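Local atomic coordinates of non-toxic crystal protein (Bacillus thuringiensis, PDB entry 2D42), a protein that is of unknown function but forms a non-toxic parasporal inclusion and closely resembles beta-pore-forming toxins of the aerolysin and epsilon-toxin type in its fold. Residues A42-P47 / F163-V168; K102-L107 / S115-F120; T82-S87 / K129-A134; L169-S174 / A220-E225; D46-D51 / F108-G113. One frame throughout, in Å; residues are numbered along the deposited sequence.

Contact 1: A42-P47 / F163-V168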
# COMPACT_ATOMS: atom_id res chain seq x y z
N ALA A 42 -1.35 0.87 6.80
CA ALA A 42 -1.40 2.06 5.96
C ALA A 42 -2.85 2.43 5.71
O ALA A 42 -3.56 1.71 5.02
CB ALA A 42 -0.69 1.80 4.65
N ARG A 43 -3.28 3.54 6.29
CA ARG A 43 -4.65 3.97 6.10
C ARG A 43 -4.72 5.28 5.33
O ARG A 43 -3.73 6.01 5.24
CB ARG A 43 -5.38 4.09 7.45
CG ARG A 43 -4.68 4.91 8.51
CD ARG A 43 -5.29 4.61 9.89
NE ARG A 43 -4.59 5.29 10.97
CZ ARG A 43 -4.61 6.61 11.17
NH1 ARG A 43 -5.31 7.40 10.36
NH2 ARG A 43 -3.93 7.14 12.18
N ILE A 44 -5.89 5.55 4.76
CA ILE A 44 -6.14 6.75 3.97
C ILE A 44 -7.15 7.61 4.71
O ILE A 44 -8.34 7.32 4.73
CB ILE A 44 -6.67 6.34 2.58
CG1 ILE A 44 -5.63 5.45 1.90
CG2 ILE A 44 -7.02 7.58 1.74
CD1 ILE A 44 -6.11 4.81 0.63
N PRO A 45 -6.68 8.69 5.35
CA PRO A 45 -7.60 9.55 6.09
C PRO A 45 -8.76 10.16 5.29
O PRO A 45 -9.81 10.44 5.84
CB PRO A 45 -6.67 10.59 6.72
CG PRO A 45 -5.50 10.62 5.79
CD PRO A 45 -5.29 9.18 5.45
N ASP A 46 -8.57 10.36 3.98
CA ASP A 46 -9.64 10.91 3.14
C ASP A 46 -9.95 9.91 2.04
O ASP A 46 -9.39 9.98 0.95
CB ASP A 46 -9.23 12.26 2.53
CG ASP A 46 -10.34 12.89 1.70
OD1 ASP A 46 -11.45 12.32 1.65
OD2 ASP A 46 -10.11 13.96 1.10
N PRO A 47 -10.83 8.94 2.32
CA PRO A 47 -11.22 7.90 1.37
C PRO A 47 -12.23 8.31 0.30
O PRO A 47 -12.65 7.48 -0.50
CB PRO A 47 -11.77 6.80 2.28
CG PRO A 47 -12.45 7.60 3.33
CD PRO A 47 -11.44 8.69 3.64
N PHE A 163 -7.09 7.63 -8.55
CA PHE A 163 -6.97 8.35 -7.29
C PHE A 163 -5.52 8.67 -6.96
O PHE A 163 -4.60 8.09 -7.52
CB PHE A 163 -7.57 7.50 -6.16
CG PHE A 163 -6.91 6.16 -6.03
CD1 PHE A 163 -5.79 6.00 -5.21
CD2 PHE A 163 -7.33 5.09 -6.81
CE1 PHE A 163 -5.11 4.79 -5.18
CE2 PHE A 163 -6.65 3.87 -6.78
CZ PHE A 163 -5.53 3.73 -5.97
N GLU A 164 -5.35 9.60 -6.03
CA GLU A 164 -4.05 9.99 -5.54
C GLU A 164 -4.35 10.42 -4.11
O GLU A 164 -5.05 11.41 -3.89
CB GLU A 164 -3.49 11.16 -6.35
CG GLU A 164 -1.98 11.22 -6.34
CD GLU A 164 -1.43 12.43 -7.06
OE1 GLU A 164 -1.87 12.70 -8.21
OE2 GLU A 164 -0.55 13.11 -6.48
N LYS A 165 -3.83 9.67 -3.15
CA LYS A 165 -4.10 9.98 -1.75
C LYS A 165 -2.90 9.92 -0.83
O LYS A 165 -1.92 9.21 -1.08
CB LYS A 165 -5.15 9.01 -1.20
CG LYS A 165 -6.52 9.13 -1.81
CD LYS A 165 -7.20 10.42 -1.38
CE LYS A 165 -8.60 10.49 -1.98
NZ LYS A 165 -9.37 11.59 -1.35
N MET A 166 -3.00 10.68 0.25
CA MET A 166 -1.96 10.71 1.27
C MET A 166 -2.26 9.50 2.16
O MET A 166 -3.42 9.10 2.32
CB MET A 166 -2.06 12.02 2.06
CG MET A 166 -1.20 12.09 3.32
SD MET A 166 -2.12 11.54 4.78
CE MET A 166 -3.13 13.02 5.11
N THR A 167 -1.23 8.90 2.72
CA THR A 167 -1.46 7.75 3.59
C THR A 167 -0.81 8.01 4.94
O THR A 167 0.15 8.76 5.05
CB THR A 167 -0.84 6.47 3.02
OG1 THR A 167 0.57 6.66 2.87
CG2 THR A 167 -1.47 6.10 1.68
N VAL A 168 -1.37 7.39 5.98
CA VAL A 168 -0.83 7.50 7.31
C VAL A 168 -0.22 6.12 7.52
O VAL A 168 -0.91 5.12 7.43
CB VAL A 168 -1.92 7.77 8.37
CG1 VAL A 168 -1.33 7.67 9.78
CG2 VAL A 168 -2.50 9.18 8.16
O HOH W 1 -6.04 10.55 2.62
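Val168 and Arg43 form an antiparallel hydrogen-bonded pair, and Val168 gives up more surface here than any other residue of the two segments. Val168 N reaches Arg43 O at 2.8 Å, and Arg43 N donates to Val168 O at 3.1 Å. The side chains lie side by side and point the same way. With CG of Arg43 set between the backbone N and the carbonyl carbon (chi1 52°), the extended chain carries its guanidinium past the valine, whose CG1 sits over one face, toward the rim, 3.6 Å from Arg43 NH2. That nitrogen is held more strongly by a salt bridge to Glu170. The other branch, Val168 CG2, rests on Pro45 CD. Lys165 works farther along, where the first segment has left the strand. Its CB passes Ile44 CG2 at 3.8 Å, and NZ donates to Asp46 O at 2.8 Å, from above the carbonyl plane; a longer salt bridge runs from NZ to Asp46 OD2, and Ile48 O accepts from NZ as well. A water joins Asp46 N to Met166 O where direct backbone pairing has ceased. Here a strand end peels from its antiparallel neighbour in the long sheet of an aerolysin-type protein.

Contact 2: K102-L107 / S115-F120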
# COMPACT_ATOMS: atom_id res chain seq x y z
N LYS A 102 1.48 -5.43 2.47
CA LYS A 102 0.33 -5.48 1.57
C LYS A 102 -0.78 -4.70 2.29
O LYS A 102 -1.01 -4.93 3.48
CB LYS A 102 -0.12 -6.93 1.36
CG LYS A 102 -0.73 -7.22 -0.01
CD LYS A 102 -1.89 -6.29 -0.35
CE LYS A 102 -2.56 -6.73 -1.65
NZ LYS A 102 -1.58 -6.91 -2.76
N TYR A 103 -1.45 -3.79 1.59
CA TYR A 103 -2.50 -2.98 2.21
C TYR A 103 -3.78 -2.90 1.38
O TYR A 103 -3.80 -3.27 0.21
CB TYR A 103 -1.98 -1.56 2.45
CG TYR A 103 -0.62 -1.50 3.12
CD1 TYR A 103 -0.47 -1.74 4.49
CD2 TYR A 103 0.52 -1.18 2.39
CE1 TYR A 103 0.77 -1.66 5.10
CE2 TYR A 103 1.77 -1.10 2.99
CZ TYR A 103 1.89 -1.33 4.35
OH TYR A 103 3.12 -1.20 4.95
N PHE A 104 -4.85 -2.40 2.00
CA PHE A 104 -6.16 -2.26 1.34
C PHE A 104 -6.87 -1.00 1.82
O PHE A 104 -6.53 -0.42 2.85
CB PHE A 104 -7.04 -3.47 1.65
CG PHE A 104 -6.59 -4.74 0.97
CD1 PHE A 104 -7.04 -5.06 -0.31
CD2 PHE A 104 -5.70 -5.60 1.60
CE1 PHE A 104 -6.61 -6.22 -0.95
CE2 PHE A 104 -5.26 -6.77 0.97
CZ PHE A 104 -5.72 -7.07 -0.31
N ALA A 105 -7.86 -0.56 1.05
CA ALA A 105 -8.63 0.62 1.39
C ALA A 105 -9.94 0.62 0.61
O ALA A 105 -9.95 0.35 -0.59
CB ALA A 105 -7.83 1.87 1.08
N ASN A 106 -11.04 0.89 1.31
CA ASN A 106 -12.35 0.94 0.68
C ASN A 106 -12.61 2.39 0.29
O ASN A 106 -13.13 3.17 1.08
CB ASN A 106 -13.42 0.45 1.66
CG ASN A 106 -13.31 -1.03 1.94
OD1 ASN A 106 -13.36 -1.85 1.03
ND2 ASN A 106 -13.16 -1.39 3.22
N LEU A 107 -12.23 2.74 -0.92
CA LEU A 107 -12.42 4.10 -1.39
C LEU A 107 -13.82 4.31 -1.96
O LEU A 107 -14.46 3.38 -2.44
CB LEU A 107 -11.37 4.43 -2.45
CG LEU A 107 -9.90 4.34 -2.00
CD1 LEU A 107 -8.99 4.68 -3.17
CD2 LEU A 107 -9.65 5.28 -0.83
N SER A 115 -18.33 2.52 -4.40
CA SER A 115 -17.13 2.23 -3.63
C SER A 115 -16.29 1.25 -4.42
O SER A 115 -16.80 0.50 -5.25
CB SER A 115 -17.48 1.62 -2.26
OG SER A 115 -18.05 2.61 -1.43
N GLY A 116 -14.98 1.30 -4.18
CA GLY A 116 -14.04 0.40 -4.82
C GLY A 116 -12.95 0.06 -3.80
O GLY A 116 -12.36 0.95 -3.19
N ARG A 117 -12.69 -1.22 -3.58
CA ARG A 117 -11.65 -1.61 -2.62
C ARG A 117 -10.34 -1.74 -3.38
O ARG A 117 -10.24 -2.57 -4.28
CB ARG A 117 -11.99 -2.96 -1.96
CG ARG A 117 -11.13 -3.29 -0.74
CD ARG A 117 -11.40 -4.70 -0.19
NE ARG A 117 -10.53 -5.68 -0.82
CZ ARG A 117 -10.95 -6.76 -1.48
NH1 ARG A 117 -12.24 -7.03 -1.60
NH2 ARG A 117 -10.05 -7.58 -2.03
N ILE A 118 -9.35 -0.93 -3.04
CA ILE A 118 -8.07 -1.01 -3.73
C ILE A 118 -7.09 -1.81 -2.88
O ILE A 118 -7.29 -2.00 -1.68
CB ILE A 118 -7.43 0.37 -3.97
CG1 ILE A 118 -7.06 1.00 -2.62
CG2 ILE A 118 -8.37 1.27 -4.77
CD1 ILE A 118 -6.09 2.13 -2.74
N ALA A 119 -6.02 -2.28 -3.53
CA ALA A 119 -4.97 -3.04 -2.87
C ALA A 119 -3.67 -2.42 -3.34
O ALA A 119 -3.55 -2.00 -4.50
CB ALA A 119 -5.04 -4.51 -3.28
N PHE A 120 -2.71 -2.32 -2.43
CA PHE A 120 -1.41 -1.77 -2.77
C PHE A 120 -0.31 -2.32 -1.88
O PHE A 120 -0.58 -2.92 -0.83
CB PHE A 120 -1.45 -0.23 -2.71
CG PHE A 120 -1.73 0.35 -1.34
CD1 PHE A 120 -0.69 0.83 -0.55
CD2 PHE A 120 -3.04 0.48 -0.89
CE1 PHE A 120 -0.95 1.44 0.68
CE2 PHE A 120 -3.31 1.09 0.34
CZ PHE A 120 -2.26 1.58 1.12
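Tyr103 lays its CB over one face of the Phe120 ring, a CH-pi contact with CB 3.4 Å from CZ of Phe120. The two rings meet obliquely, their planes 38° apart. CG of Phe120 stands between its backbone N and carbonyl carbon (chi1 63°), which places it where the ring can lie against Tyr103 CB. Along the same face, Ala105 CB meets Ile118 CG1 at 3.9 Å, and Leu107 CD1 touches both CG2 (3.8 Å) and CD1 of Ile118. Tyr103, Leu107, Ile118 and Phe120 are buried on this side. Six backbone hydrogen bonds hold the strands in register, the shortest from Tyr103 N to Phe120 O at 2.7 Å. The face of Phe104, Asn106, Arg117 and Ala119 is the looser solvent side, although Phe104 CE1 sits 3.3 Å from Ala119 CB. There CD1 of the same ring stands at the edge of the Arg117 guanidinium, and Asn106 OD1 lies beside Arg117 CG. The outcome is an amphipathic antiparallel hairpin, consistent with the membrane-inserting hairpin of related pore-forming toxins. Its apolar face packs on Leu40 and Ala42 of strand 36-43 and on Ile228 and Ile232 of strand 219-244, while Phe120 also reaches Thr85 and Ser87 of strand 71-94.

Contact 3: T82-S87 / K129-A134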
# COMPACT_ATOMS: atom_id res chain seq x y z
N THR A 82 -6.11 -5.12 -16.14
CA THR A 82 -5.07 -4.88 -15.15
C THR A 82 -4.95 -3.41 -14.80
O THR A 82 -4.70 -2.58 -15.66
CB THR A 82 -3.71 -5.34 -15.66
OG1 THR A 82 -3.73 -6.75 -15.87
CG2 THR A 82 -2.62 -4.99 -14.66
N SER A 83 -5.14 -3.10 -13.52
CA SER A 83 -5.02 -1.72 -13.05
C SER A 83 -3.84 -1.66 -12.08
O SER A 83 -3.59 -2.61 -11.34
CB SER A 83 -6.31 -1.28 -12.35
OG SER A 83 -7.40 -1.26 -13.25
N ARG A 84 -3.12 -0.55 -12.10
CA ARG A 84 -1.95 -0.39 -11.25
C ARG A 84 -2.12 0.63 -10.14
O ARG A 84 -2.84 1.62 -10.29
CB ARG A 84 -0.74 0.00 -12.10
CG ARG A 84 0.50 0.36 -11.29
CD ARG A 84 1.73 0.46 -12.17
NE ARG A 84 1.95 -0.77 -12.93
CZ ARG A 84 3.01 -1.00 -13.69
NH1 ARG A 84 3.97 -0.08 -13.80
NH2 ARG A 84 3.12 -2.14 -14.36
N THR A 85 -1.44 0.37 -9.03
CA THR A 85 -1.45 1.28 -7.89
C THR A 85 -0.00 1.41 -7.47
O THR A 85 0.76 0.44 -7.50
CB THR A 85 -2.28 0.74 -6.71
OG1 THR A 85 -1.62 -0.40 -6.15
CG2 THR A 85 -3.67 0.36 -7.18
N SER A 86 0.39 2.62 -7.08
CA SER A 86 1.76 2.86 -6.66
C SER A 86 1.78 3.60 -5.32
O SER A 86 0.94 4.46 -5.08
CB SER A 86 2.47 3.69 -7.73
OG SER A 86 3.82 3.91 -7.37
N SER A 87 2.73 3.25 -4.45
CA SER A 87 2.85 3.91 -3.16
C SER A 87 4.28 4.39 -2.95
O SER A 87 5.20 3.91 -3.61
CB SER A 87 2.48 2.95 -2.03
OG SER A 87 3.48 1.97 -1.86
N LYS A 129 9.63 3.88 -4.83
CA LYS A 129 8.29 3.69 -5.37
C LYS A 129 8.00 2.20 -5.50
O LYS A 129 8.83 1.44 -5.99
CB LYS A 129 8.20 4.38 -6.73
CG LYS A 129 6.85 4.36 -7.39
CD LYS A 129 6.85 5.27 -8.63
CE LYS A 129 5.51 5.27 -9.37
NZ LYS A 129 5.16 3.95 -9.97
N TYR A 130 6.83 1.79 -5.02
CA TYR A 130 6.42 0.40 -5.09
C TYR A 130 5.12 0.27 -5.89
O TYR A 130 4.11 0.88 -5.54
CB TYR A 130 6.18 -0.16 -3.69
CG TYR A 130 7.45 -0.50 -2.95
CD1 TYR A 130 7.81 -1.83 -2.74
CD2 TYR A 130 8.28 0.50 -2.45
CE1 TYR A 130 8.97 -2.16 -2.04
CE2 TYR A 130 9.44 0.18 -1.75
CZ TYR A 130 9.78 -1.16 -1.55
OH TYR A 130 10.92 -1.48 -0.85
N THR A 131 5.15 -0.55 -6.94
CA THR A 131 3.97 -0.74 -7.77
C THR A 131 3.37 -2.13 -7.64
O THR A 131 4.08 -3.10 -7.38
CB THR A 131 4.30 -0.50 -9.25
OG1 THR A 131 5.27 -1.47 -9.68
CG2 THR A 131 4.87 0.88 -9.45
N LEU A 132 2.06 -2.21 -7.80
CA LEU A 132 1.35 -3.47 -7.73
C LEU A 132 0.28 -3.55 -8.81
O LEU A 132 -0.62 -2.71 -8.86
CB LEU A 132 0.68 -3.65 -6.35
CG LEU A 132 -0.18 -4.90 -6.20
CD1 LEU A 132 0.68 -6.15 -6.35
CD2 LEU A 132 -0.86 -4.90 -4.84
N ASP A 133 0.40 -4.54 -9.68
CA ASP A 133 -0.57 -4.74 -10.75
C ASP A 133 -1.58 -5.76 -10.28
O ASP A 133 -1.22 -6.88 -9.94
CB ASP A 133 0.09 -5.26 -12.03
CG ASP A 133 0.98 -4.23 -12.67
OD1 ASP A 133 0.59 -3.05 -12.74
OD2 ASP A 133 2.08 -4.62 -13.13
N ALA A 134 -2.84 -5.36 -10.26
CA ALA A 134 -3.90 -6.26 -9.84
C ALA A 134 -4.76 -6.56 -11.07
O ALA A 134 -5.09 -5.66 -11.84
CB ALA A 134 -4.75 -5.60 -8.76
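Arg84 starts with CG anti to the backbone N (chi1 173°) and turns at chi3 (-56°), which brings NE round to Asp133; the aspartate in turn holds CG anti to its carbonyl carbon. The guanidinium then grips the carboxylate side-on. NE donates to Asp133 OD1 at 2.7 Å, with the oxygen close to the guanidinium plane, and NH2 meets OD2 at 3.0 Å on its syn lone pair. The two flat groups are 35° apart, and a second bond from NH2 to OD1 is weak. Arg84 and Asp133 are a non-hydrogen-bonded pair, CA atoms 4.6 Å apart, with both side chains on one face of the antiparallel ladder whose hydrogen-bonded pairs are Ser83-Ala134, Thr85-Leu132 and Ser87-Tyr130. The strands belong to the long sheet of the aerolysin-type fold, and their many serines and threonines recall the Ser/Thr-rich tracts of such toxins. On the same face Ser86 has OG anti to the backbone N; NZ of Lys129 makes a weak bond to Ser86 OG at 2.9 Å. Thr85 and Leu132 occupy the reverse face, side by side. From there Thr85 OG1 and Ser87 OG bond Ala119 O and Glu121 O of strand 114-122, respectively.

Contact 4: L169-S174 / A220-E225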
# COMPACT_ATOMS: atom_id res chain seq x y z
N LEU A 169 1.09 6.07 7.74
CA LEU A 169 1.75 4.78 7.90
C LEU A 169 1.97 4.50 9.37
O LEU A 169 2.41 5.37 10.12
CB LEU A 169 3.08 4.77 7.14
CG LEU A 169 2.95 5.17 5.66
CD1 LEU A 169 4.33 5.21 5.02
CD2 LEU A 169 2.04 4.17 4.93
N GLU A 170 1.65 3.28 9.79
CA GLU A 170 1.79 2.90 11.19
C GLU A 170 2.44 1.54 11.37
O GLU A 170 2.39 0.71 10.47
CB GLU A 170 0.41 2.89 11.87
CG GLU A 170 -0.21 4.27 12.00
CD GLU A 170 -1.66 4.22 12.44
OE1 GLU A 170 -2.21 5.29 12.78
OE2 GLU A 170 -2.25 3.13 12.45
N CYS A 171 3.05 1.34 12.53
CA CYS A 171 3.67 0.06 12.87
C CYS A 171 4.12 0.10 14.32
O CYS A 171 4.16 1.16 14.95
CB CYS A 171 4.87 -0.23 11.94
SG CYS A 171 6.33 0.85 12.11
N VAL A 172 4.43 -1.08 14.86
CA VAL A 172 4.89 -1.19 16.23
C VAL A 172 6.40 -1.44 16.19
O VAL A 172 6.88 -2.25 15.39
CB VAL A 172 4.21 -2.36 16.96
CG1 VAL A 172 4.81 -2.52 18.35
CG2 VAL A 172 2.71 -2.12 17.04
N VAL A 173 7.13 -0.73 17.03
CA VAL A 173 8.57 -0.89 17.11
C VAL A 173 8.91 -1.39 18.50
O VAL A 173 8.45 -0.83 19.50
CB VAL A 173 9.28 0.46 16.84
CG1 VAL A 173 10.75 0.37 17.19
CG2 VAL A 173 9.10 0.83 15.37
N SER A 174 9.72 -2.45 18.56
CA SER A 174 10.10 -3.04 19.84
C SER A 174 11.38 -3.86 19.70
O SER A 174 11.96 -3.92 18.62
CB SER A 174 8.97 -3.94 20.35
OG SER A 174 8.69 -4.96 19.40
N ALA A 220 6.80 0.86 21.14
CA ALA A 220 6.69 2.23 20.68
C ALA A 220 5.82 2.18 19.44
O ALA A 220 5.96 1.28 18.61
CB ALA A 220 8.07 2.78 20.34
N TYR A 221 4.89 3.12 19.32
CA TYR A 221 4.01 3.15 18.16
C TYR A 221 4.52 4.23 17.21
O TYR A 221 4.66 5.39 17.60
CB TYR A 221 2.57 3.44 18.58
CG TYR A 221 1.87 2.27 19.24
CD1 TYR A 221 1.92 2.09 20.62
CD2 TYR A 221 1.15 1.35 18.48
CE1 TYR A 221 1.27 1.00 21.24
CE2 TYR A 221 0.51 0.26 19.08
CZ TYR A 221 0.56 0.09 20.46
OH TYR A 221 -0.08 -0.99 21.04
N PHE A 222 4.82 3.84 15.98
CA PHE A 222 5.32 4.80 15.00
C PHE A 222 4.20 5.29 14.09
O PHE A 222 3.34 4.52 13.67
CB PHE A 222 6.41 4.16 14.13
CG PHE A 222 6.86 5.03 12.99
CD1 PHE A 222 7.70 6.12 13.21
CD2 PHE A 222 6.40 4.80 11.69
CE1 PHE A 222 8.08 6.96 12.15
CE2 PHE A 222 6.76 5.63 10.64
CZ PHE A 222 7.60 6.71 10.86
N THR A 223 4.21 6.59 13.80
CA THR A 223 3.23 7.14 12.89
C THR A 223 3.96 7.94 11.82
O THR A 223 4.61 8.94 12.11
CB THR A 223 2.19 8.03 13.60
OG1 THR A 223 1.37 7.21 14.45
CG2 THR A 223 1.28 8.73 12.58
N GLY A 224 3.87 7.46 10.59
CA GLY A 224 4.52 8.11 9.48
C GLY A 224 3.55 8.54 8.39
O GLY A 224 2.33 8.57 8.60
N GLU A 225 4.09 8.83 7.22
CA GLU A 225 3.27 9.31 6.13
C GLU A 225 3.80 8.91 4.76
O GLU A 225 5.01 8.77 4.55
CB GLU A 225 3.19 10.83 6.23
CG GLU A 225 2.36 11.51 5.17
CD GLU A 225 2.60 13.01 5.16
OE1 GLU A 225 2.62 13.61 6.25
OE2 GLU A 225 2.78 13.57 4.06
O HOH W 2 -1.24 7.03 14.49
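Leu169 to Val173 run antiparallel to Ala220 to Gly224, the axes of the two strands 4.6 Å apart at their nearest, with hydrogen-bonded pairs at Leu169-Gly224, Cys171-Phe222 and Val173-Ala220. The ladder is uneven. Gly224 N meets Leu169 O at 2.6 Å in an almost straight bond, whereas the return bond from Leu169 N comes at Gly224 O from well above the carbonyl plane, and Cys171 N to Phe222 O, at 3.4 Å, is weak. Cys171 SG, set between its backbone N and carbonyl carbon (chi1 67°), comes within 3.9 Å of Phe222 CB and meets the ring obliquely, a cysteine sulfur-aromatic contact. Leu169 CD1 comes 3.7 Å from Glu225 O. On the reverse face Val172 CG2 touches Tyr221 CE2 at 3.8 Å, and a water donates to Glu170 OE1 and also bonds Thr223 OG1; Glu170 spends that oxygen on a salt bridge with Arg43 too. Strand 36-43 pairs with the first segment on its other side, strand 211-214 with the second. Val93 of strand 71-94 packs on Cys171 and Phe222, and Val173 and Ala220 pack on Ile199 and Leu203, respectively, of helix 199-206.

Contact 5: D46-D51 / F108-G113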
# COMPACT_ATOMS: atom_id res chain seq x y z
N ASP A 46 -8.57 10.36 3.98
CA ASP A 46 -9.64 10.91 3.14
C ASP A 46 -9.95 9.91 2.04
O ASP A 46 -9.39 9.98 0.95
CB ASP A 46 -9.23 12.26 2.53
CG ASP A 46 -10.34 12.89 1.70
OD1 ASP A 46 -11.45 12.32 1.65
OD2 ASP A 46 -10.11 13.96 1.10
N PRO A 47 -10.83 8.94 2.32
CA PRO A 47 -11.22 7.90 1.37
C PRO A 47 -12.23 8.31 0.30
O PRO A 47 -12.65 7.48 -0.50
CB PRO A 47 -11.77 6.80 2.28
CG PRO A 47 -12.45 7.60 3.33
CD PRO A 47 -11.44 8.69 3.64
N ILE A 48 -12.61 9.58 0.29
CA ILE A 48 -13.57 10.06 -0.69
C ILE A 48 -12.81 10.55 -1.92
O ILE A 48 -12.19 11.61 -1.89
CB ILE A 48 -14.42 11.21 -0.11
CG1 ILE A 48 -15.06 10.78 1.22
CG2 ILE A 48 -15.48 11.64 -1.12
CD1 ILE A 48 -15.75 9.43 1.17
N VAL A 49 -12.84 9.77 -3.00
CA VAL A 49 -12.15 10.15 -4.23
C VAL A 49 -13.04 11.05 -5.09
O VAL A 49 -14.18 10.70 -5.38
CB VAL A 49 -11.77 8.90 -5.06
CG1 VAL A 49 -11.06 9.33 -6.34
CG2 VAL A 49 -10.89 7.98 -4.24
N THR A 50 -12.51 12.20 -5.51
CA THR A 50 -13.30 13.11 -6.33
C THR A 50 -12.89 13.11 -7.80
O THR A 50 -13.51 13.78 -8.62
CB THR A 50 -13.22 14.56 -5.79
OG1 THR A 50 -11.85 14.99 -5.74
CG2 THR A 50 -13.82 14.64 -4.40
N ASP A 51 -11.85 12.34 -8.12
CA ASP A 51 -11.34 12.26 -9.50
C ASP A 51 -12.39 11.72 -10.46
O ASP A 51 -13.25 10.93 -10.08
CB ASP A 51 -10.12 11.33 -9.59
CG ASP A 51 -8.96 11.77 -8.73
OD1 ASP A 51 -7.81 11.64 -9.19
OD2 ASP A 51 -9.19 12.23 -7.59
N PHE A 108 -14.30 5.55 -1.90
CA PHE A 108 -15.61 5.88 -2.45
C PHE A 108 -15.38 6.85 -3.60
O PHE A 108 -14.77 7.90 -3.43
CB PHE A 108 -16.50 6.53 -1.40
CG PHE A 108 -17.89 6.84 -1.90
CD1 PHE A 108 -18.75 5.80 -2.27
CD2 PHE A 108 -18.33 8.16 -2.03
CE1 PHE A 108 -20.03 6.08 -2.76
CE2 PHE A 108 -19.61 8.44 -2.51
CZ PHE A 108 -20.46 7.40 -2.87
N PHE A 109 -15.87 6.49 -4.77
CA PHE A 109 -15.67 7.33 -5.94
C PHE A 109 -16.91 8.19 -6.13
O PHE A 109 -17.87 7.83 -6.82
CB PHE A 109 -15.34 6.42 -7.12
CG PHE A 109 -14.01 5.72 -6.97
CD1 PHE A 109 -12.86 6.23 -7.58
CD2 PHE A 109 -13.89 4.59 -6.15
CE1 PHE A 109 -11.61 5.64 -7.37
CE2 PHE A 109 -12.64 3.99 -5.92
CZ PHE A 109 -11.50 4.52 -6.53
N GLU A 110 -16.86 9.33 -5.47
CA GLU A 110 -17.94 10.30 -5.45
C GLU A 110 -18.58 10.66 -6.78
O GLU A 110 -19.79 10.86 -6.84
CB GLU A 110 -17.44 11.57 -4.76
CG GLU A 110 -18.49 12.62 -4.48
CD GLU A 110 -17.95 13.68 -3.55
OE1 GLU A 110 -18.21 13.59 -2.33
OE2 GLU A 110 -17.25 14.59 -4.03
N GLN A 111 -17.79 10.74 -7.85
CA GLN A 111 -18.33 11.09 -9.15
C GLN A 111 -19.27 10.06 -9.76
O GLN A 111 -20.03 10.38 -10.66
CB GLN A 111 -17.21 11.42 -10.14
CG GLN A 111 -16.67 12.83 -9.98
CD GLN A 111 -16.04 13.36 -11.25
OE1 GLN A 111 -16.65 13.31 -12.33
NE2 GLN A 111 -14.83 13.90 -11.14
N VAL A 112 -19.21 8.82 -9.27
CA VAL A 112 -20.10 7.80 -9.80
C VAL A 112 -20.90 7.14 -8.68
O VAL A 112 -21.72 6.26 -8.93
CB VAL A 112 -19.32 6.72 -10.60
CG1 VAL A 112 -18.76 7.34 -11.88
CG2 VAL A 112 -18.19 6.14 -9.74
N GLY A 113 -20.66 7.58 -7.45
CA GLY A 113 -21.38 7.04 -6.31
C GLY A 113 -21.14 5.56 -6.08
O GLY A 113 -22.06 4.83 -5.71
O HOH W 3 -14.89 10.11 -8.17
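Gln111 reaches from the loop after strand 101-109 to the backbone of Thr50 and Asp51, and its side chain can be followed atom by atom. CB starts 4.0 Å from Asp51 O. CG is anti to the carbonyl carbon (chi1 -81°) and comes beside Thr50 O, and CD stays near the same two carbonyl oxygens. At the tip NE2 donates to Thr50 O at 2.8 Å in a nearly straight bond, the acceptor lying in the amide plane and the donor tilted 24° from the plane of the carbonyl. Water supplements this grip: one molecule donates to Val49 O and to Asp51 O and accepts from Gln111 N. Before the loops, the two segments run parallel as a short ladder, with Phe108 N bonded to Pro47 O at 2.9 Å and Val49 N to Phe108 O at 2.7 Å; Glu110 N to Val49 O is weak. Val49 packs beside Phe109, placing CG2 over one face of the ring at 4.2 Å from its centroid. On the other face of the small sheet, Ile48 CD1 meets Phe108 CB, while Ile48 CG2 and Thr50 CG2 lie against the carboxylate oxygens of Glu110. Asp46 OD1 accepts from Ile48 N in an Asx turn that leads into the strand. Past the ladder, Gln111 NE2 binds the carbonyl of Thr50 and the three-bonded water those of Val49 and Asp51, which implies that the pairing is carried on to Thr50 and Asp51 by an amide tip and a water instead of backbone-to-backbone bonds.

In the fold
Along the chain, contact 2 is nested inside the loop closed by contact 3, itself inside that of contact 1; contact 4 follows, and contact 5 starts from the same stretch as contact 1. Contacts 1, 3 and 4 belong to the large mixed sheet, with strand 150-185 shared by 1 and 4. Contacts 2 and 5 build a separate three-strand sheet around strand 101-109. That small sheet packs against the large one: the centres of contacts 1 and 2 are about 10 Å apart and their side chains touch. Contacts 4 and 5 are the most distant, about 28 Å between centres. Hairpin 101-122 thus lies against the long sheet, recalling the inserting hairpin of related toxins; insertion here is not established.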